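Local structure of DUF3829 domain-containing protein (Bacteroides thetaiotaomicron, 3RH3) at residues Y181-I192 against A239-Y250. The protein is of unknown function, an all-alpha, DUF3829-like protein that is probably made as a lipoprotein and so may be anchored to a membrane. Numbering follows the deposited sequence.
Sequences YSRKHAMDGVRI and ARSKGAYSDKEY. With EDO (1,2-ethanediol), chain D.
Y181 meets S246, A239 and Y250 where two helix-to-helix connections, the loop joining helix 161-181 to helix 189-207 and the one joining helix 216-240 to helix 247-257, pack together at one end of the C-terminal helical domain. With CG anti to the backbone N (chi1 179°), its ring lies between A239 and Y250, and the small CB of A239 leaves room for CE1 of Y181 at 3.9 Å. A tyrosine suits this buried place because its hydroxyl OH accepts a hydrogen bond from S246 N at 3.0 Å and donates another to a water, which in turn donates to the carbonyl oxygens of A239 and A244. A phenylalanine here would keep the ring packing but would probably leave S246 N without its acceptor and the water less firmly held. S246 is itself an N-cap, its OG accepting from E249 N, so the bond from S246 N ties Y181 to the residue that caps helix 247-257. S182, short enough to sit against one face of the Y250 ring, puts CB 3.7 Å from CE1 of Y250. At K184, within the type II turn R183-A186, the aliphatic chain lies against Y245, CB 3.6 Å from CD2, while NZ reaches a salt bridge with E46. Y245 OH bonds D247 OD1 from above the carboxylate plane, and a 1,2-ethanediol, probably from the crystallisation liquor, links H185 N to Y245 O. Selenomethionine M187 bends at chi3 (70°), bringing its flexible, apolar end to the turn at R240-G243, with CE 3.6 Å from R240 O. G189, with no side chain, lets R240 come close, and R240 NH2 forms a salt bridge with D193. One face of the guanidinium rests on G189, whose CA sits over its centre, 3.4 Å from CZ of R240.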
loop_
_atom_site.group_PDB
_atom_site.type_symbol
_atom_site.label_atom_id
_atom_site.label_comp_id
_atom_site.label_asym_id
_atom_site.label_seq_id
_atom_site.Cartn_x
_atom_site.Cartn_y
_atom_site.Cartn_z
ATOM N N TYR A 181 -2.773 -5.775 -6.531
ATOM C CA TYR A 181 -2.504 -5.947 -7.939
ATOM C C TYR A 181 -1.007 -6.225 -8.192
ATOM O O TYR A 181 -0.695 -7.107 -8.999
ATOM C CB TYR A 181 -2.965 -4.721 -8.734
ATOM C CG TYR A 181 -2.671 -4.877 -10.205
ATOM C CD1 TYR A 181 -3.486 -5.666 -11.020
ATOM C CD2 TYR A 181 -1.522 -4.324 -10.769
ATOM C CE1 TYR A 181 -3.137 -5.942 -12.334
ATOM C CE2 TYR A 181 -1.197 -4.544 -12.104
ATOM C CZ TYR A 181 -2.024 -5.331 -12.891
ATOM O OH TYR A 181 -1.663 -5.593 -14.189
ATOM N N SER A 182 -0.109 -5.481 -7.514
ATOM C CA SER A 182 1.357 -5.498 -7.667
ATOM C C SER A 182 2.053 -6.868 -7.450
ATOM O O SER A 182 3.270 -6.939 -7.534
ATOM C CB SER A 182 1.976 -4.495 -6.695
ATOM O OG SER A 182 2.200 -5.000 -5.382
ATOM N N ARG A 183 1.318 -7.908 -7.109
ATOM C CA ARG A 183 1.875 -9.212 -6.799
ATOM C C ARG A 183 2.091 -10.004 -8.077
ATOM O O ARG A 183 1.213 -10.740 -8.535
ATOM C CB ARG A 183 0.969 -9.967 -5.811
ATOM C CG ARG A 183 0.791 -9.227 -4.507
ATOM C CD ARG A 183 -0.288 -9.811 -3.646
ATOM N NE ARG A 183 -0.401 -8.992 -2.449
ATOM C CZ ARG A 183 -1.049 -9.327 -1.345
ATOM N NH1 ARG A 183 -1.678 -10.495 -1.265
ATOM N NH2 ARG A 183 -1.064 -8.505 -0.305
ATOM N N LYS A 184 3.259 -9.807 -8.670
ATOM C CA LYS A 184 3.709 -10.492 -9.868
ATOM C C LYS A 184 3.640 -11.998 -9.625
ATOM O O LYS A 184 4.055 -12.466 -8.572
ATOM C CB LYS A 184 5.126 -10.021 -10.194
ATOM C CG LYS A 184 5.793 -10.681 -11.361
ATOM C CD LYS A 184 7.017 -9.875 -11.758
ATOM C CE LYS A 184 7.947 -10.701 -12.603
ATOM N NZ LYS A 184 7.367 -10.998 -13.933
ATOM N N HIS A 185 3.015 -12.731 -10.570
ATOM C CA HIS A 185 2.779 -14.179 -10.537
ATOM C C HIS A 185 1.652 -14.571 -9.556
ATOM O O HIS A 185 1.401 -15.765 -9.374
ATOM C CB HIS A 185 4.060 -14.941 -10.199
ATOM C CG HIS A 185 4.134 -16.306 -10.798
ATOM N ND1 HIS A 185 4.416 -16.491 -12.135
ATOM C CD2 HIS A 185 4.016 -17.516 -10.200
ATOM C CE1 HIS A 185 4.447 -17.804 -12.316
ATOM N NE2 HIS A 185 4.219 -18.462 -11.177
ATOM N N ALA A 186 0.936 -13.585 -8.963
ATOM C CA ALA A 186 -0.088 -13.892 -7.964
ATOM C C ALA A 186 -1.081 -12.745 -7.741
ATOM O O ALA A 186 -1.519 -12.526 -6.619
ATOM C CB ALA A 186 0.589 -14.244 -6.640
HETATM N N MSE A 187 -1.469 -12.042 -8.799
HETATM C CA MSE A 187 -2.464 -10.956 -8.725
HETATM C C MSE A 187 -3.743 -11.481 -8.023
HETATM O O MSE A 187 -4.319 -12.479 -8.436
HETATM C CB MSE A 187 -2.776 -10.456 -10.133
HETATM C CG MSE A 187 -3.581 -9.177 -10.121
HETATM SE SE MSE A 187 -4.647 -9.057 -11.677
HETATM C CE MSE A 187 -5.921 -10.500 -11.240
ATOM N N ASP A 188 -4.099 -10.876 -6.917
ATOM C CA ASP A 188 -5.198 -11.346 -6.079
ATOM C C ASP A 188 -6.512 -10.690 -6.469
ATOM O O ASP A 188 -6.908 -9.695 -5.856
ATOM C CB ASP A 188 -4.848 -11.073 -4.596
ATOM C CG ASP A 188 -5.615 -11.908 -3.589
ATOM O OD1 ASP A 188 -6.702 -12.440 -3.950
ATOM O OD2 ASP A 188 -5.157 -11.999 -2.429
ATOM N N GLY A 189 -7.182 -11.299 -7.461
ATOM C CA GLY A 189 -8.433 -10.838 -8.044
ATOM C C GLY A 189 -9.581 -10.612 -7.084
ATOM O O GLY A 189 -10.166 -9.529 -7.049
ATOM N N VAL A 190 -9.897 -11.638 -6.302
ATOM C CA VAL A 190 -10.991 -11.664 -5.351
ATOM C C VAL A 190 -10.804 -10.551 -4.300
ATOM O O VAL A 190 -11.761 -9.818 -4.021
ATOM C CB VAL A 190 -11.144 -13.101 -4.742
ATOM C CG1 VAL A 190 -9.943 -13.508 -3.869
ATOM C CG2 VAL A 190 -12.461 -13.264 -3.987
ATOM N N ARG A 191 -9.570 -10.379 -3.760
ATOM C CA ARG A 191 -9.295 -9.322 -2.802
ATOM C C ARG A 191 -9.327 -7.965 -3.528
ATOM O O ARG A 191 -9.916 -7.018 -2.992
ATOM C CB ARG A 191 -7.976 -9.569 -2.066
ATOM C CG ARG A 191 -8.030 -10.803 -1.159
ATOM C CD ARG A 191 -7.732 -10.440 0.262
ATOM N NE ARG A 191 -8.055 -11.550 1.153
ATOM C CZ ARG A 191 -9.035 -11.545 2.052
ATOM N NH1 ARG A 191 -9.797 -10.468 2.209
ATOM N NH2 ARG A 191 -9.245 -12.608 2.820
ATOM N N ILE A 192 -8.815 -7.876 -4.782
ATOM C CA ILE A 192 -8.942 -6.617 -5.530
ATOM C C ILE A 192 -10.439 -6.264 -5.620
ATOM O O ILE A 192 -10.789 -5.117 -5.314
ATOM C CB ILE A 192 -8.270 -6.601 -6.928
ATOM C CG1 ILE A 192 -6.739 -6.669 -6.834
ATOM C CG2 ILE A 192 -8.705 -5.379 -7.773
ATOM C CD1 ILE A 192 -6.095 -7.323 -8.079
ATOM N N ALA A 239 -7.229 -3.756 -15.964
ATOM C CA ALA A 239 -5.979 -4.436 -15.616
ATOM C C ALA A 239 -6.265 -5.786 -14.932
ATOM O O ALA A 239 -5.694 -6.807 -15.296
ATOM C CB ALA A 239 -5.137 -3.550 -14.696
ATOM N N ARG A 240 -7.169 -5.775 -13.966
ATOM C CA ARG A 240 -7.559 -6.928 -13.164
ATOM C C ARG A 240 -8.289 -8.028 -14.022
ATOM O O ARG A 240 -8.159 -9.234 -13.735
ATOM C CB ARG A 240 -8.435 -6.433 -11.972
ATOM C CG ARG A 240 -9.729 -7.230 -11.677
ATOM C CD ARG A 240 -9.377 -8.279 -10.709
ATOM N NE ARG A 240 -10.450 -9.191 -10.325
ATOM C CZ ARG A 240 -10.541 -10.449 -10.733
ATOM N NH1 ARG A 240 -9.754 -10.900 -11.708
ATOM N NH2 ARG A 240 -11.424 -11.268 -10.174
ATOM N N SER A 241 -9.032 -7.609 -15.059
ATOM C CA SER A 241 -9.759 -8.538 -15.933
ATOM C C SER A 241 -8.841 -9.484 -16.709
ATOM O O SER A 241 -9.305 -10.504 -17.204
ATOM C CB SER A 241 -10.616 -7.758 -16.921
ATOM O OG SER A 241 -11.828 -7.427 -16.264
ATOM N N LYS A 242 -7.539 -9.152 -16.809
ATOM C CA LYS A 242 -6.574 -9.959 -17.565
ATOM C C LYS A 242 -6.198 -11.214 -16.787
ATOM O O LYS A 242 -5.594 -12.121 -17.353
ATOM C CB LYS A 242 -5.332 -9.129 -17.925
ATOM C CG LYS A 242 -5.672 -7.770 -18.549
ATOM C CD LYS A 242 -5.418 -7.716 -20.034
ATOM C CE LYS A 242 -5.175 -6.298 -20.516
ATOM N NZ LYS A 242 -3.842 -5.780 -20.086
ATOM N N GLY A 243 -6.544 -11.227 -15.495
ATOM C CA GLY A 243 -6.322 -12.337 -14.577
ATOM C C GLY A 243 -4.883 -12.515 -14.142
ATOM O O GLY A 243 -4.567 -13.489 -13.458
ATOM N N ALA A 244 -4.004 -11.578 -14.530
ATOM C CA ALA A 244 -2.595 -11.651 -14.164
ATOM C C ALA A 244 -1.957 -10.278 -14.144
ATOM O O ALA A 244 -2.370 -9.387 -14.886
ATOM C CB ALA A 244 -1.845 -12.558 -15.125
ATOM N N TYR A 245 -0.938 -10.118 -13.290
ATOM C CA TYR A 245 -0.150 -8.908 -13.174
ATOM C C TYR A 245 0.602 -8.657 -14.467
ATOM O O TYR A 245 1.182 -9.581 -15.056
ATOM C CB TYR A 245 0.838 -9.046 -12.008
ATOM C CG TYR A 245 1.941 -8.001 -12.001
ATOM C CD1 TYR A 245 1.774 -6.788 -11.339
ATOM C CD2 TYR A 245 3.149 -8.226 -12.664
ATOM C CE1 TYR A 245 2.795 -5.837 -11.309
ATOM C CE2 TYR A 245 4.172 -7.282 -12.644
ATOM C CZ TYR A 245 3.983 -6.081 -11.978
ATOM O OH TYR A 245 4.977 -5.142 -11.965
ATOM N N SER A 246 0.617 -7.398 -14.888
ATOM C CA SER A 246 1.327 -6.942 -16.070
ATOM C C SER A 246 2.281 -5.836 -15.645
ATOM O O SER A 246 1.841 -4.896 -14.977
ATOM C CB SER A 246 0.322 -6.442 -17.106
ATOM O OG SER A 246 0.936 -5.662 -18.111
ATOM N N ASP A 247 3.585 -5.914 -16.027
ATOM C CA ASP A 247 4.514 -4.820 -15.678
ATOM C C ASP A 247 4.062 -3.516 -16.363
ATOM O O ASP A 247 4.099 -2.456 -15.732
ATOM C CB ASP A 247 5.971 -5.161 -16.041
ATOM C CG ASP A 247 6.682 -6.009 -14.995
ATOM O OD1 ASP A 247 6.822 -5.539 -13.837
ATOM O OD2 ASP A 247 7.132 -7.131 -15.341
ATOM N N LYS A 248 3.553 -3.627 -17.617
ATOM C CA LYS A 248 3.070 -2.508 -18.428
ATOM C C LYS A 248 1.870 -1.807 -17.747
ATOM O O LYS A 248 1.831 -0.574 -17.710
ATOM C CB LYS A 248 2.698 -2.979 -19.843
ATOM C CG LYS A 248 2.420 -1.833 -20.816
ATOM C CD LYS A 248 2.373 -2.291 -22.272
ATOM N N GLU A 249 0.912 -2.586 -17.213
ATOM C CA GLU A 249 -0.278 -2.038 -16.546
ATOM C C GLU A 249 0.093 -1.395 -15.231
ATOM O O GLU A 249 -0.402 -0.320 -14.915
ATOM C CB GLU A 249 -1.342 -3.133 -16.319
ATOM C CG GLU A 249 -2.031 -3.598 -17.597
ATOM C CD GLU A 249 -3.244 -2.792 -18.019
ATOM O OE1 GLU A 249 -3.431 -1.662 -17.508
ATOM O OE2 GLU A 249 -4.023 -3.303 -18.857
ATOM N N TYR A 250 0.965 -2.041 -14.470
ATOM C CA TYR A 250 1.396 -1.553 -13.166
ATOM C C TYR A 250 2.195 -0.250 -13.298
ATOM O O TYR A 250 1.919 0.701 -12.567
ATOM C CB TYR A 250 2.195 -2.618 -12.415
ATOM C CG TYR A 250 2.494 -2.217 -10.992
ATOM C CD1 TYR A 250 1.463 -1.924 -10.099
ATOM C CD2 TYR A 250 3.802 -2.046 -10.558
ATOM C CE1 TYR A 250 1.731 -1.481 -8.805
ATOM C CE2 TYR A 250 4.083 -1.620 -9.259
ATOM C CZ TYR A 250 3.041 -1.335 -8.388
ATOM O OH TYR A 250 3.291 -0.930 -7.098
HETATM C C1 EDO D . 4.484 -12.612 -14.556
HETATM O O1 EDO D . 4.988 -13.447 -13.498
HETATM C C2 EDO D . 3.609 -11.474 -14.025
HETATM O O2 EDO D . 2.342 -11.876 -13.444
HETATM O O HOH W 1 -3.114 -7.147 -15.770
#